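Local atomic coordinates of putative citrate lyase, alfa subunit (Streptococcus mutans, PDB entry 2HJ0), a protein that is probably the alpha subunit of a citrate lyase, a CitF-family protein built around two mixed, largely parallel beta sheets with helices packed on them. Residues Ile195-Ala200 with Gln222-Tyr227; Gly150-Ile155 with Asp350-Ala355. All coordinates share one frame; numbering follows the deposited sequence.

Contact 1: Ile195-Ala200 with Gln222-Tyr227; sequences IDAKYA and QTDVDY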
ATOM      1  N   ILE A 195      -6.931   2.206   5.609  1.00 15.84           N
ATOM      2  CA  ILE A 195      -6.868   0.917   6.263  1.00 16.18           C
ATOM      3  C   ILE A 195      -8.144   0.138   5.973  1.00 15.68           C
ATOM      4  O   ILE A 195      -8.104  -1.066   5.792  1.00 15.36           O
ATOM      5  CB  ILE A 195      -6.666   1.081   7.760  1.00 17.20           C
ATOM      6  CG1 ILE A 195      -6.704  -0.280   8.434  1.00 17.40           C
ATOM      7  CG2 ILE A 195      -7.721   1.989   8.332  1.00 18.29           C
ATOM      8  CD1 ILE A 195      -6.402  -0.198   9.898  1.00 18.90           C
ATOM      9  N   ASP A 196      -9.274   0.830   5.907  1.00 15.51           N
ATOM     10  CA  ASP A 196     -10.527   0.175   5.602  1.00 14.90           C
ATOM     11  C   ASP A 196     -10.453  -0.514   4.263  1.00 14.01           C
ATOM     12  O   ASP A 196     -10.755  -1.688   4.146  1.00 14.89           O
ATOM     13  CB  ASP A 196     -11.659   1.186   5.544  1.00 17.56           C
ATOM     14  CG  ASP A 196     -12.081   1.661   6.910  1.00 20.03           C
ATOM     15  OD1 ASP A 196     -11.194   2.043   7.700  1.00 21.01           O
ATOM     16  OD2 ASP A 196     -13.296   1.653   7.192  1.00 21.02           O
ATOM     17  N   ALA A 197     -10.049   0.218   3.238  1.00 13.81           N
ATOM     18  CA  ALA A 197      -9.994  -0.348   1.901  1.00 13.88           C
ATOM     19  C   ALA A 197      -8.995  -1.468   1.775  1.00 13.64           C
ATOM     20  O   ALA A 197      -9.018  -2.223   0.809  1.00 15.01           O
ATOM     21  CB  ALA A 197      -9.673   0.737   0.895  1.00 15.06           C
ATOM     22  N   LYS A 198      -8.115  -1.577   2.753  1.00 13.33           N
ATOM     23  CA  LYS A 198      -7.090  -2.604   2.726  1.00 14.42           C
ATOM     24  C   LYS A 198      -7.538  -3.916   3.378  1.00 14.36           C
ATOM     25  O   LYS A 198      -7.131  -4.991   2.955  1.00 14.37           O
ATOM     26  CB  LYS A 198      -5.848  -2.044   3.411  1.00 14.91           C
ATOM     27  CG  LYS A 198      -4.655  -2.958   3.486  1.00 19.05           C
ATOM     28  CD  LYS A 198      -3.437  -2.172   4.005  1.00 23.47           C
ATOM     29  CE  LYS A 198      -3.146  -0.936   3.111  1.00 25.46           C
ATOM     30  NZ  LYS A 198      -1.999  -0.073   3.555  1.00 25.41           N
ATOM     31  N   TYR A 199      -8.397  -3.831   4.385  1.00 13.82           N
ATOM     32  CA  TYR A 199      -8.851  -5.030   5.065  1.00 14.75           C
ATOM     33  C   TYR A 199     -10.314  -5.422   4.864  1.00 14.23           C
ATOM     34  O   TYR A 199     -10.701  -6.542   5.172  1.00 14.72           O
ATOM     35  CB  TYR A 199      -8.569  -4.889   6.551  1.00 14.91           C
ATOM     36  CG  TYR A 199      -7.109  -4.893   6.860  1.00 15.43           C
ATOM     37  CD1 TYR A 199      -6.378  -6.087   6.865  1.00 17.59           C
ATOM     38  CD2 TYR A 199      -6.442  -3.704   7.133  1.00 16.32           C
ATOM     39  CE1 TYR A 199      -5.002  -6.087   7.138  1.00 19.56           C
ATOM     40  CE2 TYR A 199      -5.079  -3.684   7.404  1.00 18.03           C
ATOM     41  CZ  TYR A 199      -4.361  -4.875   7.406  1.00 19.22           C
ATOM     42  OH  TYR A 199      -3.012  -4.855   7.675  1.00 19.22           O
ATOM     43  N   ALA A 200     -11.123  -4.500   4.364  1.00 13.00           N
ATOM     44  CA  ALA A 200     -12.538  -4.770   4.149  1.00 13.16           C
ATOM     45  C   ALA A 200     -12.736  -5.766   3.010  1.00 13.14           C
ATOM     46  O   ALA A 200     -11.918  -5.842   2.084  1.00 13.31           O
ATOM     47  CB  ALA A 200     -13.281  -3.462   3.840  1.00 10.82           C
ATOM     48  N   GLN A 222      -7.045   0.850  -7.263  1.00  9.30           N
ATOM     49  CA  GLN A 222      -8.178   0.173  -7.884  1.00 10.10           C
ATOM     50  C   GLN A 222      -8.275  -1.268  -7.364  1.00  9.93           C
ATOM     51  O   GLN A 222      -9.365  -1.846  -7.325  1.00  9.09           O
ATOM     52  CB  GLN A 222      -8.014   0.181  -9.415  1.00 10.48           C
ATOM     53  CG  GLN A 222      -6.685  -0.449  -9.885  1.00 10.42           C
ATOM     54  CD  GLN A 222      -6.331  -0.162 -11.332  1.00  9.11           C
ATOM     55  OE1 GLN A 222      -6.178   0.988 -11.712  1.00  9.78           O
ATOM     56  NE2 GLN A 222      -6.184  -1.211 -12.138  1.00  8.03           N
ATOM     57  N   THR A 223      -7.138  -1.823  -6.942  1.00  8.87           N
ATOM     58  CA  THR A 223      -7.090  -3.190  -6.439  1.00  9.08           C
ATOM     59  C   THR A 223      -7.750  -3.387  -5.086  1.00  9.66           C
ATOM     60  O   THR A 223      -7.885  -4.520  -4.618  1.00 10.48           O
ATOM     61  CB  THR A 223      -5.649  -3.704  -6.337  1.00  9.94           C
ATOM     62  OG1 THR A 223      -4.841  -2.719  -5.684  1.00  9.79           O
ATOM     63  CG2 THR A 223      -5.091  -4.007  -7.712  1.00  9.10           C
ATOM     64  N   ASP A 224      -8.161  -2.296  -4.450  1.00  9.63           N
ATOM     65  CA  ASP A 224      -8.836  -2.396  -3.159  1.00  9.76           C
ATOM     66  C   ASP A 224     -10.295  -1.980  -3.277  1.00 10.36           C
ATOM     67  O   ASP A 224     -11.041  -2.087  -2.314  1.00 11.53           O
ATOM     68  CB  ASP A 224      -8.169  -1.490  -2.120  1.00  8.73           C
ATOM     69  CG  ASP A 224      -6.828  -2.016  -1.651  1.00 10.39           C
ATOM     70  OD1 ASP A 224      -6.504  -3.194  -1.949  1.00 11.66           O
ATOM     71  OD2 ASP A 224      -6.093  -1.252  -0.965  1.00  9.43           O
ATOM     72  N   VAL A 225     -10.700  -1.525  -4.456  1.00  9.76           N
ATOM     73  CA  VAL A 225     -12.057  -1.035  -4.638  1.00  9.17           C
ATOM     74  C   VAL A 225     -12.950  -1.965  -5.449  1.00  9.42           C
ATOM     75  O   VAL A 225     -12.502  -2.577  -6.407  1.00 10.72           O
ATOM     76  CB  VAL A 225     -12.000   0.361  -5.301  1.00  7.97           C
ATOM     77  CG1 VAL A 225     -13.382   0.940  -5.454  1.00  7.91           C
ATOM     78  CG2 VAL A 225     -11.109   1.279  -4.460  1.00  5.08           C
ATOM     79  N   ASP A 226     -14.216  -2.081  -5.068  1.00  9.05           N
ATOM     80  CA  ASP A 226     -15.115  -2.946  -5.805  1.00  9.82           C
ATOM     81  C   ASP A 226     -16.068  -2.146  -6.670  1.00  9.32           C
ATOM     82  O   ASP A 226     -16.301  -2.482  -7.830  1.00  9.27           O
ATOM     83  CB  ASP A 226     -15.906  -3.849  -4.843  1.00 11.29           C
ATOM     84  CG  ASP A 226     -15.013  -4.838  -4.111  1.00 13.08           C
ATOM     85  OD1 ASP A 226     -14.612  -5.858  -4.719  1.00 13.98           O
ATOM     86  OD2 ASP A 226     -14.695  -4.582  -2.929  1.00 13.92           O
ATOM     87  N   TYR A 227     -16.604  -1.070  -6.111  1.00  9.17           N
ATOM     88  CA  TYR A 227     -17.563  -0.251  -6.840  1.00  9.96           C
ATOM     89  C   TYR A 227     -17.343   1.238  -6.619  1.00  9.68           C
ATOM     90  O   TYR A 227     -16.846   1.665  -5.568  1.00  9.53           O
ATOM     91  CB  TYR A 227     -18.984  -0.625  -6.407  1.00  9.06           C
ATOM     92  CG  TYR A 227     -19.379  -2.043  -6.747  1.00  9.75           C
ATOM     93  CD1 TYR A 227     -19.535  -2.439  -8.070  1.00 11.36           C
ATOM     94  CD2 TYR A 227     -19.620  -2.988  -5.749  1.00 11.67           C
ATOM     95  CE1 TYR A 227     -19.927  -3.743  -8.399  1.00 12.06           C
ATOM     96  CE2 TYR A 227     -20.015  -4.305  -6.069  1.00 12.87           C
ATOM     97  CZ  TYR A 227     -20.168  -4.667  -7.403  1.00 12.49           C
ATOM     98  OH  TYR A 227     -20.573  -5.931  -7.750  1.00 13.51           O
TER
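Asp224 meets the last turn of helix 191-199 with its CB, which sits 4.0 Å from the CB of Ala197. Ala197 and Asp224 are also the pair whose CA atoms come nearest, with both CA-CB bonds directed into the contact.

The second kind of contact is polar. With CG anti to its own carbonyl carbon (chi1 -73°), Asp224 lays its carboxylate alongside the peptide of Ala197: OD2 is 3.6 Å from Ala197 O, with no bond between them. Near the C-terminal end of a helix this probably disfavours the charge somewhat. Lys198 may offset it, since its NZ stands 6.2 Å from Asp224 OD2, too far for a salt bridge. Arg36 forms a long, weak ion pair with OD1, and Lys198 has a similar weak link to Asp350.

Backbone bonding shapes each partner separately. Val225 N donates to Gln222 O (3.2 Å) and closes the 3-10 turn that presents Asp224, while Ala200 N reaches back to Asp196 O.

Beyond the turn, Asp226 and Tyr227 pair with strand 202-207, and Lys360 of the second subunit salt-bridges Asp226. Ala197 packs on Val203 and Leu167, seating helix 191-199 in a beta-alpha-beta crossover between adjacent parallel strands 164-169 and 202-207.

Contact 2: Gly150-Ile155 with Asp350-Ala355; sequences GRARAI and DANMYA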
ATOM      1  N   GLY A 150      -6.040   1.500  18.165  1.00  6.94           N
ATOM      2  CA  GLY A 150      -6.840   0.345  18.542  1.00  7.40           C
ATOM      3  C   GLY A 150      -7.714  -0.162  17.409  1.00  7.98           C
ATOM      4  O   GLY A 150      -7.871  -1.369  17.210  1.00  7.36           O
ATOM      5  N   ARG A 151      -8.301   0.773  16.666  1.00  8.56           N
ATOM      6  CA  ARG A 151      -9.155   0.419  15.546  1.00  9.29           C
ATOM      7  C   ARG A 151      -8.310  -0.272  14.483  1.00 10.88           C
ATOM      8  O   ARG A 151      -8.701  -1.294  13.908  1.00 10.17           O
ATOM      9  CB  ARG A 151      -9.799   1.673  14.959  1.00  8.43           C
ATOM     10  CG  ARG A 151     -10.666   1.409  13.737  1.00  6.68           C
ATOM     11  CD  ARG A 151     -11.261   2.698  13.226  1.00  4.98           C
ATOM     12  NE  ARG A 151     -12.338   2.456  12.283  1.00  3.77           N
ATOM     13  CZ  ARG A 151     -12.162   2.133  11.010  1.00  5.46           C
ATOM     14  NH1 ARG A 151     -10.936   2.016  10.508  1.00  5.76           N
ATOM     15  NH2 ARG A 151     -13.219   1.924  10.238  1.00  5.31           N
ATOM     16  N   ALA A 152      -7.142   0.300  14.217  1.00 11.70           N
ATOM     17  CA  ALA A 152      -6.256  -0.289  13.237  1.00 12.21           C
ATOM     18  C   ALA A 152      -5.825  -1.668  13.752  1.00 11.69           C
ATOM     19  O   ALA A 152      -5.795  -2.621  12.987  1.00 12.92           O
ATOM     20  CB  ALA A 152      -5.046   0.619  13.008  1.00 11.36           C
ATOM     21  N   ARG A 153      -5.510  -1.777  15.042  1.00 10.95           N
ATOM     22  CA  ARG A 153      -5.103  -3.060  15.603  1.00 10.64           C
ATOM     23  C   ARG A 153      -6.222  -4.088  15.446  1.00  9.95           C
ATOM     24  O   ARG A 153      -5.992  -5.186  14.942  1.00  7.53           O
ATOM     25  CB  ARG A 153      -4.755  -2.940  17.082  1.00 12.55           C
ATOM     26  CG  ARG A 153      -4.281  -4.261  17.700  1.00 16.10           C
ATOM     27  CD  ARG A 153      -4.918  -4.512  19.068  1.00 18.17           C
ATOM     28  NE  ARG A 153      -6.348  -4.801  18.970  1.00 19.82           N
ATOM     29  CZ  ARG A 153      -7.295  -4.125  19.616  1.00 19.87           C
ATOM     30  NH1 ARG A 153      -6.962  -3.118  20.406  1.00 21.74           N
ATOM     31  NH2 ARG A 153      -8.572  -4.456  19.480  1.00 19.08           N
ATOM     32  N   ALA A 154      -7.433  -3.730  15.874  1.00  9.77           N
ATOM     33  CA  ALA A 154      -8.574  -4.648  15.771  1.00 10.58           C
ATOM     34  C   ALA A 154      -8.812  -5.148  14.353  1.00 11.22           C
ATOM     35  O   ALA A 154      -8.953  -6.353  14.137  1.00 14.12           O
ATOM     36  CB  ALA A 154      -9.836  -3.998  16.292  1.00  6.90           C
ATOM     37  N   ILE A 155      -8.855  -4.237  13.389  1.00 10.31           N
ATOM     38  CA  ILE A 155      -9.093  -4.631  12.018  1.00 10.50           C
ATOM     39  C   ILE A 155      -8.003  -5.565  11.511  1.00 11.80           C
ATOM     40  O   ILE A 155      -8.290  -6.547  10.840  1.00 13.36           O
ATOM     41  CB  ILE A 155      -9.219  -3.394  11.111  1.00 10.61           C
ATOM     42  CG1 ILE A 155     -10.404  -2.553  11.589  1.00 10.45           C
ATOM     43  CG2 ILE A 155      -9.395  -3.812   9.650  1.00  9.99           C
ATOM     44  CD1 ILE A 155     -10.669  -1.304  10.791  1.00  9.09           C
ATOM     45  N   ASP A 350      -1.317   5.795   6.401  1.00  8.88           N
ATOM     46  CA  ASP A 350      -2.523   5.143   6.901  1.00  7.34           C
ATOM     47  C   ASP A 350      -2.461   5.080   8.420  1.00  5.71           C
ATOM     48  O   ASP A 350      -1.382   5.082   9.010  1.00  5.12           O
ATOM     49  CB  ASP A 350      -2.635   3.723   6.337  1.00  9.81           C
ATOM     50  CG  ASP A 350      -1.518   2.802   6.826  1.00 12.46           C
ATOM     51  OD1 ASP A 350      -1.570   2.335   7.980  1.00 15.28           O
ATOM     52  OD2 ASP A 350      -0.575   2.544   6.059  1.00 15.46           O
ATOM     53  N   ALA A 351      -3.622   5.012   9.050  1.00  5.90           N
ATOM     54  CA  ALA A 351      -3.702   4.952  10.509  1.00  6.16           C
ATOM     55  C   ALA A 351      -2.904   3.809  11.130  1.00  6.32           C
ATOM     56  O   ALA A 351      -2.469   3.919  12.279  1.00  8.76           O
ATOM     57  CB  ALA A 351      -5.163   4.854  10.953  1.00  3.20           C
ATOM     58  N   ASN A 352      -2.718   2.713  10.401  1.00  5.54           N
ATOM     59  CA  ASN A 352      -1.971   1.602  10.957  1.00  7.83           C
ATOM     60  C   ASN A 352      -0.510   1.975  11.102  1.00  9.68           C
ATOM     61  O   ASN A 352       0.083   1.806  12.168  1.00  9.88           O
ATOM     62  CB  ASN A 352      -2.087   0.349  10.095  1.00 10.53           C
ATOM     63  CG  ASN A 352      -1.491  -0.883  10.780  1.00 12.98           C
ATOM     64  OD1 ASN A 352      -1.995  -1.349  11.814  1.00 13.85           O
ATOM     65  ND2 ASN A 352      -0.405  -1.405  10.216  1.00 13.33           N
HETATM   66  N   MSE A 353       0.083   2.483  10.030  1.00 11.45           N
HETATM   67  CA  MSE A 353       1.480   2.880  10.096  1.00 12.95           C
HETATM   68  C   MSE A 353       1.624   3.974  11.146  1.00 13.11           C
HETATM   69  O   MSE A 353       2.696   4.159  11.745  1.00 12.52           O
HETATM   70  CB  MSE A 353       1.944   3.421   8.755  1.00 15.55           C
HETATM   71  CG  MSE A 353       3.432   3.702   8.728  1.00 21.03           C
HETATM   72 SE   MSE A 353       3.956   4.296   6.990  1.00 29.74          SE
HETATM   73  CE  MSE A 353       5.294   5.573   7.479  1.00 24.59           C
ATOM     74  N   TYR A 354       0.519   4.690  11.358  1.00 12.79           N
ATOM     75  CA  TYR A 354       0.456   5.791  12.306  1.00 12.49           C
ATOM     76  C   TYR A 354       0.581   5.415  13.771  1.00 11.52           C
ATOM     77  O   TYR A 354       1.594   5.728  14.395  1.00 10.81           O
ATOM     78  CB  TYR A 354      -0.836   6.612  12.098  1.00 13.01           C
ATOM     79  CG  TYR A 354      -1.038   7.711  13.128  1.00 14.91           C
ATOM     80  CD1 TYR A 354      -0.002   8.581  13.449  1.00 16.38           C
ATOM     81  CD2 TYR A 354      -2.244   7.852  13.811  1.00 15.22           C
ATOM     82  CE1 TYR A 354      -0.150   9.556  14.424  1.00 18.55           C
ATOM     83  CE2 TYR A 354      -2.405   8.832  14.799  1.00 17.06           C
ATOM     84  CZ  TYR A 354      -1.346   9.680  15.102  1.00 18.65           C
ATOM     85  OH  TYR A 354      -1.452  10.640  16.096  1.00 21.18           O
ATOM     86  N   ALA A 355      -0.418   4.737  14.325  1.00 10.39           N
ATOM     87  CA  ALA A 355      -0.351   4.436  15.748  1.00 11.82           C
ATOM     88  C   ALA A 355      -0.746   3.044  16.233  1.00 11.72           C
ATOM     89  O   ALA A 355      -1.220   2.894  17.358  1.00 11.55           O
ATOM     90  CB  ALA A 355      -1.155   5.473  16.492  1.00  9.90           C
TER
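Ala152 puts its methyl straight against the first turn of helix 351-355, and it has more surface buried here than any other residue of the pair of segments. CB lies 3.8 Å from the CA of Asn352 and 4.2 Å from the CB of Asn352, so the methyl rests on main chain as much as on side chain. The CA atoms of Ala152 and Asn352 are 5.2 Å apart. The contact joins helix 148-157, after strand 143-145 of one sheet, to the helix following strand 346-348 of the other.

Asn352 answers from the other helix. Its CA-CB bond points past Ala152, but with CG anti to the backbone N (chi1 -171°) the amide swings back, and OD1 arrives 3.8 Å from Ala152 CB. OD1 as modelled is 4.2 Å from Ala152 O, too far to bond, and the amide lies beside helix 148-157. Its other neighbours include Thr223 of the second subunit.

Ala351 contributes its backbone: Ala351 O is 4.2 Å from Ala152 CB. Its side chain also packs on Tyr192.

The turn carrying these residues is held by its own N-cap. Asp350 OD1 accepts from the N of selenomethionine Met353 at 2.6 Å; the N-H points well at the oxygen (160°) but meets it 39° out of the carboxylate plane. In the residues that follow, Tyr354 N and Ala355 N donate to the carbonyls of Asp350 and Ala351.

Each helix has its own internal bonds, and Ala351 and Met353 also bond through their backbones to Gly191 and Val363. The chemistry, then, is a methyl set among a CA, a carbonyl oxygen and an amide oxygen. Such a contact is not directional: it rests on van der Waals fit between an alanine methyl and the Ala351-Asn352 turn.

From the N terminus the chain first lays down 150-155 on helix 148-157, then 195-200 on helix 191-199. Contact 1 closes a short loop of 21 residues that includes strand 202-207 and returns at 222-227. Contact 2 closes much later, at 350-355, after 194 intervening residues, so the small loop lies wholly within the large one. Helices 148-157 and 191-199 join the contacts directly: Arg151 NH1 salt-bridges Asp196 OD1 at 2.8 Å, and Ile195 and Tyr199 pack on Ala152 and Ile155. Contact 1 stays with the ten-stranded sheet, whereas contact 2 ties helix 148-157 of that sheet to the short helix 351-355, which follows strand 346-348 at the nine-stranded sheet's edge within this chain.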